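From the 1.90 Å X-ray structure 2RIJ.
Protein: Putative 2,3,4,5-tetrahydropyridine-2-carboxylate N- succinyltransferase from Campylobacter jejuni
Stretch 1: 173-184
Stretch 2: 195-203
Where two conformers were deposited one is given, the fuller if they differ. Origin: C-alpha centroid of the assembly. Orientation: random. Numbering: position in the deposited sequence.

Stretch 1, residues 173-184: SDDKPIELEYLR
Stretch 2, residues 195-203: QYPKIDFVD

Contact between residues 173-184, a tight turn, short strand and helix start, and residues 195-203, a loop, extended from Tyr196 to Ile199 and bent at Asp200 (phi/psi -81/-33), that enters a strand at Phe201; the two bury 511 Å² between them. The backbones come closest at Ser173, whose CA lies 4.6 Å from Ile199 CA, and stand farther apart along the helix, with Leu180 CA 8.7 Å from Val202 CA and Leu183 CA 8.5 Å from Tyr196 CA. Ser173 (phi/psi -127/113, chi1 t) opens a type I' turn to Lys176, closed by Lys176 N to Ser173 O at 2.9 Å and Ser173 N to Lys176 O at 2.8 Å. Its OG donates a short hydrogen bond to Lys198 O, 2.6 Å, and Ser173 CA adds a CA-H...O contact to Lys198 O at 3.2 Å. Asp174 (47/48, chi1 m) and Asp175 (65/15, chi1 m) take the left-handed turn positions. Asp174 N donates to Asp200 OD2 at 3.1 Å, while Asp174 OD1 forms a salt bridge with Lys198 NZ at 3.0 Å. Lys198 (t, t, p, p) curls so that NZ also meets Asp200 OD1 at 2.6 Å; this shared cation offsets the proximity of Asp174 OD1 to Asp200 OD2, 3.7 Å. A water accepts from Asp175 N (2.8 Å) and donates to Asp175 OD1 (3.1 Å) and Asp200 OD2 (2.7 Å). Asp175 OD1 also lies at the edge of the Phe201 ring, 4.1 Å from CE1. Beyond the turn contacts become apolar. Ile178 (m, t) points toward stretch 2, its CD1 4.1 Å from Pro197 CG and 4.2 Å from Ile199 CD1. Glu179 occupies the N-cap position, right before the helix. Leu180 (m, t) brings CD1 to 3.9 Å from Val202 CG1. Leu183 (m, t), also directed toward stretch 2, packs CD2 3.6 Å from Pro197 CG and obliquely 4.2 Å from Tyr196 CE1, with CD1 4.1 Å from Ile199 CD1.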

# COMPACT_ATOMS: atom_id res chain seq x y z
N SER A 173 -33.76 15.29 -39.98
CA SER A 173 -33.66 16.74 -40.20
C SER A 173 -34.88 17.38 -39.56
O SER A 173 -36.02 17.14 -39.99
CB SER A 173 -33.66 17.01 -41.71
OG SER A 173 -33.51 18.40 -41.99
N ASP A 174 -34.66 18.15 -38.51
CA ASP A 174 -35.75 18.71 -37.72
C ASP A 174 -36.82 17.66 -37.37
O ASP A 174 -38.04 17.86 -37.48
CB ASP A 174 -36.34 19.94 -38.41
CG ASP A 174 -35.31 21.09 -38.50
OD1 ASP A 174 -34.42 21.23 -37.62
OD2 ASP A 174 -35.39 21.82 -39.49
N ASP A 175 -36.27 16.55 -36.90
CA ASP A 175 -36.97 15.37 -36.45
C ASP A 175 -37.74 14.64 -37.55
O ASP A 175 -38.53 13.79 -37.23
CB ASP A 175 -37.83 15.68 -35.18
CG ASP A 175 -36.96 15.83 -33.86
OD1 ASP A 175 -35.76 15.35 -33.80
OD2 ASP A 175 -37.48 16.39 -32.86
N LYS A 176 -37.48 14.94 -38.82
CA LYS A 176 -38.08 14.24 -39.96
C LYS A 176 -37.06 13.28 -40.58
O LYS A 176 -35.94 13.71 -40.90
CB LYS A 176 -38.50 15.24 -41.05
CG LYS A 176 -39.36 16.39 -40.58
CD LYS A 176 -40.59 15.86 -39.96
CE LYS A 176 -41.74 16.87 -39.99
NZ LYS A 176 -42.91 16.16 -39.38
N PRO A 177 -37.43 12.00 -40.77
CA PRO A 177 -36.51 11.03 -41.35
C PRO A 177 -36.37 11.18 -42.88
O PRO A 177 -37.34 11.43 -43.60
CB PRO A 177 -37.12 9.68 -40.94
CG PRO A 177 -38.63 9.96 -40.86
CD PRO A 177 -38.72 11.40 -40.41
N ILE A 178 -35.14 11.02 -43.35
CA ILE A 178 -34.80 11.04 -44.76
C ILE A 178 -33.90 9.85 -45.05
O ILE A 178 -32.89 9.66 -44.39
CB ILE A 178 -34.05 12.33 -45.13
CG1 ILE A 178 -34.84 13.55 -44.65
CG2 ILE A 178 -33.69 12.35 -46.67
CD1 ILE A 178 -34.12 14.88 -44.84
N GLU A 179 -34.26 9.06 -46.04
CA GLU A 179 -33.42 7.94 -46.49
C GLU A 179 -32.07 8.45 -46.93
O GLU A 179 -31.99 9.43 -47.65
CB GLU A 179 -34.08 7.20 -47.66
CG GLU A 179 -35.42 6.60 -47.36
CD GLU A 179 -35.88 5.66 -48.47
OE1 GLU A 179 -35.38 4.51 -48.50
OE2 GLU A 179 -36.71 6.08 -49.31
N LEU A 180 -31.01 7.79 -46.48
CA LEU A 180 -29.65 8.17 -46.84
C LEU A 180 -29.48 8.11 -48.38
O LEU A 180 -28.82 8.96 -48.97
CB LEU A 180 -28.60 7.29 -46.11
CG LEU A 180 -28.57 7.51 -44.57
CD1 LEU A 180 -27.77 6.42 -43.87
CD2 LEU A 180 -28.04 8.89 -44.23
N GLU A 181 -30.10 7.13 -49.03
CA GLU A 181 -29.94 6.96 -50.47
C GLU A 181 -30.59 8.13 -51.22
O GLU A 181 -30.15 8.51 -52.30
CB GLU A 181 -30.49 5.61 -50.92
CG GLU A 181 -30.12 5.22 -52.36
CD GLU A 181 -28.61 5.41 -52.70
OE1 GLU A 181 -27.70 4.93 -51.96
OE2 GLU A 181 -28.34 6.05 -53.74
N TYR A 182 -31.61 8.72 -50.61
CA TYR A 182 -32.23 9.91 -51.18
C TYR A 182 -31.24 11.12 -51.15
O TYR A 182 -31.16 11.90 -52.11
CB TYR A 182 -33.54 10.24 -50.44
CG TYR A 182 -34.13 11.53 -50.92
CD1 TYR A 182 -34.96 11.56 -52.03
CD2 TYR A 182 -33.80 12.73 -50.30
CE1 TYR A 182 -35.50 12.74 -52.48
CE2 TYR A 182 -34.31 13.91 -50.76
CZ TYR A 182 -35.17 13.90 -51.84
OH TYR A 182 -35.67 15.08 -52.28
N LEU A 183 -30.51 11.26 -50.06
CA LEU A 183 -29.52 12.30 -49.94
C LEU A 183 -28.40 12.08 -50.94
O LEU A 183 -27.90 13.02 -51.55
CB LEU A 183 -28.98 12.38 -48.50
CG LEU A 183 -29.89 12.89 -47.40
CD1 LEU A 183 -29.17 12.74 -46.04
CD2 LEU A 183 -30.34 14.35 -47.59
N ARG A 184 -27.96 10.84 -51.09
CA ARG A 184 -26.89 10.53 -52.05
C ARG A 184 -27.37 10.85 -53.46
O ARG A 184 -26.65 11.51 -54.21
CB ARG A 184 -26.49 9.06 -51.95
CG ARG A 184 -25.81 8.70 -50.62
CD ARG A 184 -25.48 7.19 -50.55
NE ARG A 184 -25.19 6.81 -49.17
CZ ARG A 184 -25.88 5.93 -48.47
NH1 ARG A 184 -26.88 5.25 -49.02
NH2 ARG A 184 -25.57 5.74 -47.21
N GLN A 195 -29.86 23.90 -51.12
CA GLN A 195 -31.06 23.38 -50.50
C GLN A 195 -30.73 22.09 -49.73
O GLN A 195 -31.57 21.25 -49.58
CB GLN A 195 -32.09 23.05 -51.58
CG GLN A 195 -32.57 24.22 -52.45
CD GLN A 195 -33.58 23.77 -53.50
OE1 GLN A 195 -34.78 23.91 -53.30
NE2 GLN A 195 -33.09 23.19 -54.59
N TYR A 196 -29.48 21.91 -49.31
CA TYR A 196 -29.10 20.66 -48.61
C TYR A 196 -29.76 20.67 -47.23
O TYR A 196 -29.57 21.62 -46.47
CB TYR A 196 -27.56 20.51 -48.52
CG TYR A 196 -27.15 19.11 -48.04
CD1 TYR A 196 -27.35 18.01 -48.85
CD2 TYR A 196 -26.59 18.91 -46.79
CE1 TYR A 196 -27.04 16.73 -48.45
CE2 TYR A 196 -26.24 17.61 -46.36
CZ TYR A 196 -26.48 16.52 -47.21
OH TYR A 196 -26.20 15.24 -46.82
N PRO A 197 -30.53 19.62 -46.88
CA PRO A 197 -31.23 19.71 -45.60
C PRO A 197 -30.28 19.62 -44.42
O PRO A 197 -29.22 19.00 -44.53
CB PRO A 197 -32.16 18.51 -45.62
CG PRO A 197 -31.50 17.56 -46.44
CD PRO A 197 -30.85 18.36 -47.56
N LYS A 198 -30.65 20.27 -43.31
CA LYS A 198 -29.85 20.23 -42.11
C LYS A 198 -30.08 18.90 -41.41
O LYS A 198 -31.20 18.62 -40.91
CB LYS A 198 -30.19 21.36 -41.14
CG LYS A 198 -29.45 21.18 -39.79
CD LYS A 198 -29.63 22.33 -38.89
CE LYS A 198 -31.08 22.40 -38.38
NZ LYS A 198 -31.41 21.44 -37.31
N ILE A 199 -29.01 18.12 -41.31
CA ILE A 199 -29.08 16.78 -40.74
C ILE A 199 -28.61 16.84 -39.29
O ILE A 199 -27.44 17.10 -39.00
CB ILE A 199 -28.29 15.75 -41.59
CG1 ILE A 199 -28.80 15.76 -43.06
CG2 ILE A 199 -28.30 14.35 -40.94
CD1 ILE A 199 -30.31 15.52 -43.23
N ASP A 200 -29.53 16.59 -38.37
CA ASP A 200 -29.20 16.63 -36.96
C ASP A 200 -28.52 15.36 -36.44
O ASP A 200 -27.72 15.42 -35.49
CB ASP A 200 -30.44 16.94 -36.16
CG ASP A 200 -31.00 18.30 -36.50
OD1 ASP A 200 -30.21 19.27 -36.63
OD2 ASP A 200 -32.21 18.36 -36.70
N PHE A 201 -28.89 14.21 -37.00
CA PHE A 201 -28.35 12.91 -36.60
C PHE A 201 -28.71 11.83 -37.63
O PHE A 201 -29.57 12.02 -38.49
CB PHE A 201 -28.73 12.51 -35.16
CG PHE A 201 -30.22 12.23 -34.91
CD1 PHE A 201 -31.12 13.25 -34.76
CD2 PHE A 201 -30.67 10.95 -34.77
CE1 PHE A 201 -32.46 13.01 -34.51
CE2 PHE A 201 -31.99 10.69 -34.49
CZ PHE A 201 -32.90 11.73 -34.37
N VAL A 202 -27.99 10.74 -37.56
CA VAL A 202 -28.20 9.54 -38.42
C VAL A 202 -28.28 8.34 -37.49
O VAL A 202 -27.31 8.03 -36.76
CB VAL A 202 -27.11 9.36 -39.51
CG1 VAL A 202 -27.31 7.97 -40.33
CG2 VAL A 202 -27.00 10.62 -40.39
N ASP A 203 -29.45 7.70 -37.45
CA ASP A 203 -29.69 6.59 -36.55
C ASP A 203 -31.00 5.91 -36.91
O ASP A 203 -31.81 6.37 -37.75
CB ASP A 203 -29.76 7.08 -35.09
CG ASP A 203 -29.73 5.94 -34.06
OD1 ASP A 203 -29.26 4.83 -34.37
OD2 ASP A 203 -30.23 6.16 -32.92
O HOH W 1 -33.14 21.53 -43.41
O HOH W 2 -33.65 16.27 -35.92